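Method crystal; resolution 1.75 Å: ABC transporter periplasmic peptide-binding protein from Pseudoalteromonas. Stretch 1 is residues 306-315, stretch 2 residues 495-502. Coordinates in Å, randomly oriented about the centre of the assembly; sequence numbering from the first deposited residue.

Stretch 1, residues 306-315: NLKVRQALVH
Stretch 2, residues 495-502: IEQLPLYP

The apolar centre of this contact is built from Leu 498, Val 314 and Tyr 501, each with its CA-to-CB bond directed toward the other stretch. Val 314 (chi1 167°, t) sets CG1 over one face of the Tyr 501 ring, 3.5 Å from the ring centroid and 9° off the ring normal. That near-axial approach identifies a CH-pi contact; the closest ring atom, CZ of Tyr 501, is also 3.5 Å from Val 314 CG1. The ring adopts chi1 175° (t) and chi2 43°. The other methyl, CG2 of Val 314, lies 4.4 Å from CD1 of Leu 498, whose side chain is m,t (-64°, 176°). The same CD1 of Leu 498 approaches CG of Gln 311 at 3.9 Å, so the aliphatic part of that glutamine (chi1 m, chi2 t) extends the apolar surface.

The backbone geometry is consistent with this arrangement. Stretch 1 is helical from Leu 307 onward through most of its length, and Leu 307, Arg 310 and Val 314, spaced three and four apart, turn their CA-to-CB bonds toward stretch 2. Nearest CA pairs advance in the same order along both stretches: Leu 307 CA lies 6.6 Å from Gln 497 CA, and Arg 310 CA lies 6.7 Å from Leu 498 CA. Farther along, Val 314 CA lies 7.4 Å from Tyr 501 CA. Stretch 2 leaves its helix at Leu 498, with phi/psi of 48/51°, then passes through Pro 499 (-60/-38°) into a strand that begins at Leu 500 and continues past Pro 502. Leu 307 (t,p) packs against the helix end, its CD1 4.3 Å from Leu 498 CB and 3.1 Å from Gln 497 O, a close approach of a methyl to a carbonyl.

Arg 310, buried, supplies the direct hydrogen bonds between the stretches. With chi1 to chi3 m, t, m and chi4 -84°, it brings its guanidinium edge to the carbonyl of Gln 497, the last helical residue, and that of Leu 498 just beyond it. NH2 of Arg 310 donates to Gln 497 O at 2.9 Å (155°), and NE of Arg 310 reaches that same Gln 497 O at 3.2 Å (141°), making a fork on one acceptor. NE of Arg 310 also makes a weak bond to Leu 498 O at 3.1 Å, its angle only 121°.

Farther out, a water links the stretches: it donates to Val 314 O at 3.0 Å and makes a weak hydrogen bond with Tyr 501 OH at 3.3 Å. At the helix start, Asn 306 (chi1 t) caps through OD1, which accepts weakly from Lys 308 N at 3.0 Å.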

# COMPACT_ATOMS: atom_id res chain seq x y z
N ASN A 306 -12.20 9.15 23.76
CA ASN A 306 -12.84 8.44 24.84
C ASN A 306 -13.21 7.03 24.43
O ASN A 306 -14.06 6.83 23.57
CB ASN A 306 -14.10 9.18 25.26
CG ASN A 306 -14.74 8.59 26.46
OD1 ASN A 306 -14.51 7.43 26.78
ND2 ASN A 306 -15.56 9.37 27.14
N LEU A 307 -12.57 6.05 25.05
CA LEU A 307 -12.77 4.67 24.63
C LEU A 307 -14.24 4.30 24.66
O LEU A 307 -14.75 3.72 23.71
CB LEU A 307 -11.94 3.71 25.48
CG LEU A 307 -12.04 2.22 25.15
CD1 LEU A 307 -11.86 1.92 23.66
CD2 LEU A 307 -11.04 1.44 25.98
N LYS A 308 -14.93 4.67 25.75
CA LYS A 308 -16.36 4.36 25.88
C LYS A 308 -17.16 4.88 24.70
O LYS A 308 -18.17 4.30 24.32
CB LYS A 308 -16.93 4.92 27.18
CG LYS A 308 -16.88 3.96 28.36
CD LYS A 308 -18.23 3.90 29.06
CE LYS A 308 -18.18 3.00 30.30
NZ LYS A 308 -18.17 1.53 29.99
N VAL A 309 -16.72 6.00 24.15
CA VAL A 309 -17.40 6.58 23.00
C VAL A 309 -17.10 5.72 21.79
O VAL A 309 -18.01 5.39 21.02
CB VAL A 309 -16.93 8.01 22.75
CG1 VAL A 309 -17.19 8.41 21.31
CG2 VAL A 309 -17.60 8.95 23.71
N ARG A 310 -15.83 5.36 21.61
CA ARG A 310 -15.45 4.55 20.47
C ARG A 310 -16.22 3.24 20.49
O ARG A 310 -16.73 2.80 19.46
CB ARG A 310 -13.93 4.32 20.43
CG ARG A 310 -13.16 5.60 20.11
CD ARG A 310 -11.70 5.35 19.72
NE ARG A 310 -10.96 4.63 20.75
CZ ARG A 310 -10.38 5.19 21.81
NH1 ARG A 310 -10.46 6.49 22.03
NH2 ARG A 310 -9.71 4.43 22.67
N GLN A 311 -16.32 2.65 21.67
CA GLN A 311 -17.10 1.43 21.86
C GLN A 311 -18.58 1.65 21.54
O GLN A 311 -19.20 0.85 20.83
CB GLN A 311 -16.93 0.92 23.29
CG GLN A 311 -15.49 0.66 23.66
CD GLN A 311 -15.29 0.42 25.14
OE1 GLN A 311 -14.19 0.08 25.58
NE2 GLN A 311 -16.35 0.60 25.93
N ALA A 312 -19.14 2.74 22.04
CA ALA A 312 -20.53 3.08 21.75
C ALA A 312 -20.82 3.17 20.24
O ALA A 312 -21.82 2.62 19.77
CB ALA A 312 -20.93 4.36 22.46
N LEU A 313 -19.96 3.83 19.48
CA LEU A 313 -20.20 4.04 18.06
C LEU A 313 -20.18 2.75 17.24
O LEU A 313 -20.99 2.55 16.33
CB LEU A 313 -19.18 5.02 17.48
CG LEU A 313 -19.24 6.50 17.87
CD1 LEU A 313 -17.91 7.17 17.56
CD2 LEU A 313 -20.37 7.22 17.17
N VAL A 314 -19.22 1.89 17.54
CA VAL A 314 -19.05 0.63 16.83
C VAL A 314 -20.28 -0.27 16.93
O VAL A 314 -20.67 -0.91 15.94
CB VAL A 314 -17.81 -0.14 17.34
CG1 VAL A 314 -17.84 -1.57 16.84
CG2 VAL A 314 -16.53 0.56 16.91
N HIS A 315 -20.90 -0.33 18.11
CA HIS A 315 -22.05 -1.20 18.34
C HIS A 315 -23.29 -0.79 17.53
O HIS A 315 -24.24 -1.56 17.41
CB HIS A 315 -22.40 -1.27 19.84
CG HIS A 315 -21.50 -2.16 20.64
ND1 HIS A 315 -21.28 -3.49 20.32
CD2 HIS A 315 -20.78 -1.93 21.76
CE1 HIS A 315 -20.46 -4.02 21.20
NE2 HIS A 315 -20.13 -3.10 22.08
N ILE A 495 -8.48 -4.44 19.45
CA ILE A 495 -9.90 -4.64 19.73
C ILE A 495 -10.30 -4.01 21.06
O ILE A 495 -11.38 -3.45 21.17
CB ILE A 495 -10.29 -6.13 19.74
CG1 ILE A 495 -10.21 -6.70 18.33
CG2 ILE A 495 -11.71 -6.32 20.25
CD1 ILE A 495 -10.80 -5.79 17.29
N GLU A 496 -9.43 -4.12 22.06
CA GLU A 496 -9.69 -3.54 23.38
C GLU A 496 -9.76 -2.04 23.29
O GLU A 496 -10.66 -1.41 23.83
CB GLU A 496 -8.59 -3.91 24.37
CG GLU A 496 -8.34 -5.39 24.55
CD GLU A 496 -9.32 -6.05 25.50
OE1 GLU A 496 -8.85 -6.82 26.38
OE2 GLU A 496 -10.55 -5.82 25.36
N GLN A 497 -8.78 -1.45 22.61
CA GLN A 497 -8.63 -0.01 22.59
C GLN A 497 -9.37 0.65 21.43
O GLN A 497 -9.66 1.84 21.47
CB GLN A 497 -7.13 0.38 22.55
CG GLN A 497 -6.37 0.09 23.85
CD GLN A 497 -7.01 0.75 25.08
OE1 GLN A 497 -7.29 0.09 26.09
NE2 GLN A 497 -7.26 2.05 24.99
N LEU A 498 -9.65 -0.13 20.40
CA LEU A 498 -10.37 0.37 19.23
C LEU A 498 -9.87 1.68 18.64
O LEU A 498 -10.65 2.59 18.42
CB LEU A 498 -11.85 0.52 19.55
CG LEU A 498 -12.52 -0.82 19.86
CD1 LEU A 498 -13.95 -0.58 20.26
CD2 LEU A 498 -12.42 -1.76 18.65
N PRO A 499 -8.56 1.78 18.37
CA PRO A 499 -8.12 2.93 17.59
C PRO A 499 -8.83 2.88 16.24
O PRO A 499 -9.23 3.90 15.70
CB PRO A 499 -6.62 2.69 17.43
CG PRO A 499 -6.43 1.21 17.69
CD PRO A 499 -7.48 0.83 18.66
N LEU A 500 -8.98 1.68 15.70
CA LEU A 500 -9.80 1.49 14.52
C LEU A 500 -10.58 0.20 14.68
O LEU A 500 -10.26 -0.65 15.52
CB LEU A 500 -8.93 1.46 13.26
CG LEU A 500 -7.72 0.53 13.23
CD1 LEU A 500 -8.15 -0.93 13.08
CD2 LEU A 500 -6.74 0.90 12.12
N TYR A 501 -11.62 0.06 13.87
CA TYR A 501 -12.51 -1.09 13.93
C TYR A 501 -12.42 -1.85 12.63
O TYR A 501 -12.86 -1.34 11.59
CB TYR A 501 -13.94 -0.61 14.13
CG TYR A 501 -15.01 -1.68 14.09
CD1 TYR A 501 -14.84 -2.90 14.74
CD2 TYR A 501 -16.22 -1.46 13.45
CE1 TYR A 501 -15.84 -3.87 14.72
CE2 TYR A 501 -17.21 -2.41 13.42
CZ TYR A 501 -17.03 -3.61 14.06
OH TYR A 501 -18.04 -4.54 14.02
N PRO A 502 -11.83 -3.05 12.67
CA PRO A 502 -11.76 -3.91 11.48
C PRO A 502 -13.16 -4.21 10.99
O PRO A 502 -14.01 -4.62 11.78
CB PRO A 502 -11.12 -5.20 12.02
CG PRO A 502 -10.34 -4.76 13.21
CD PRO A 502 -11.14 -3.66 13.83
O HOH W 1 -21.12 -3.64 14.84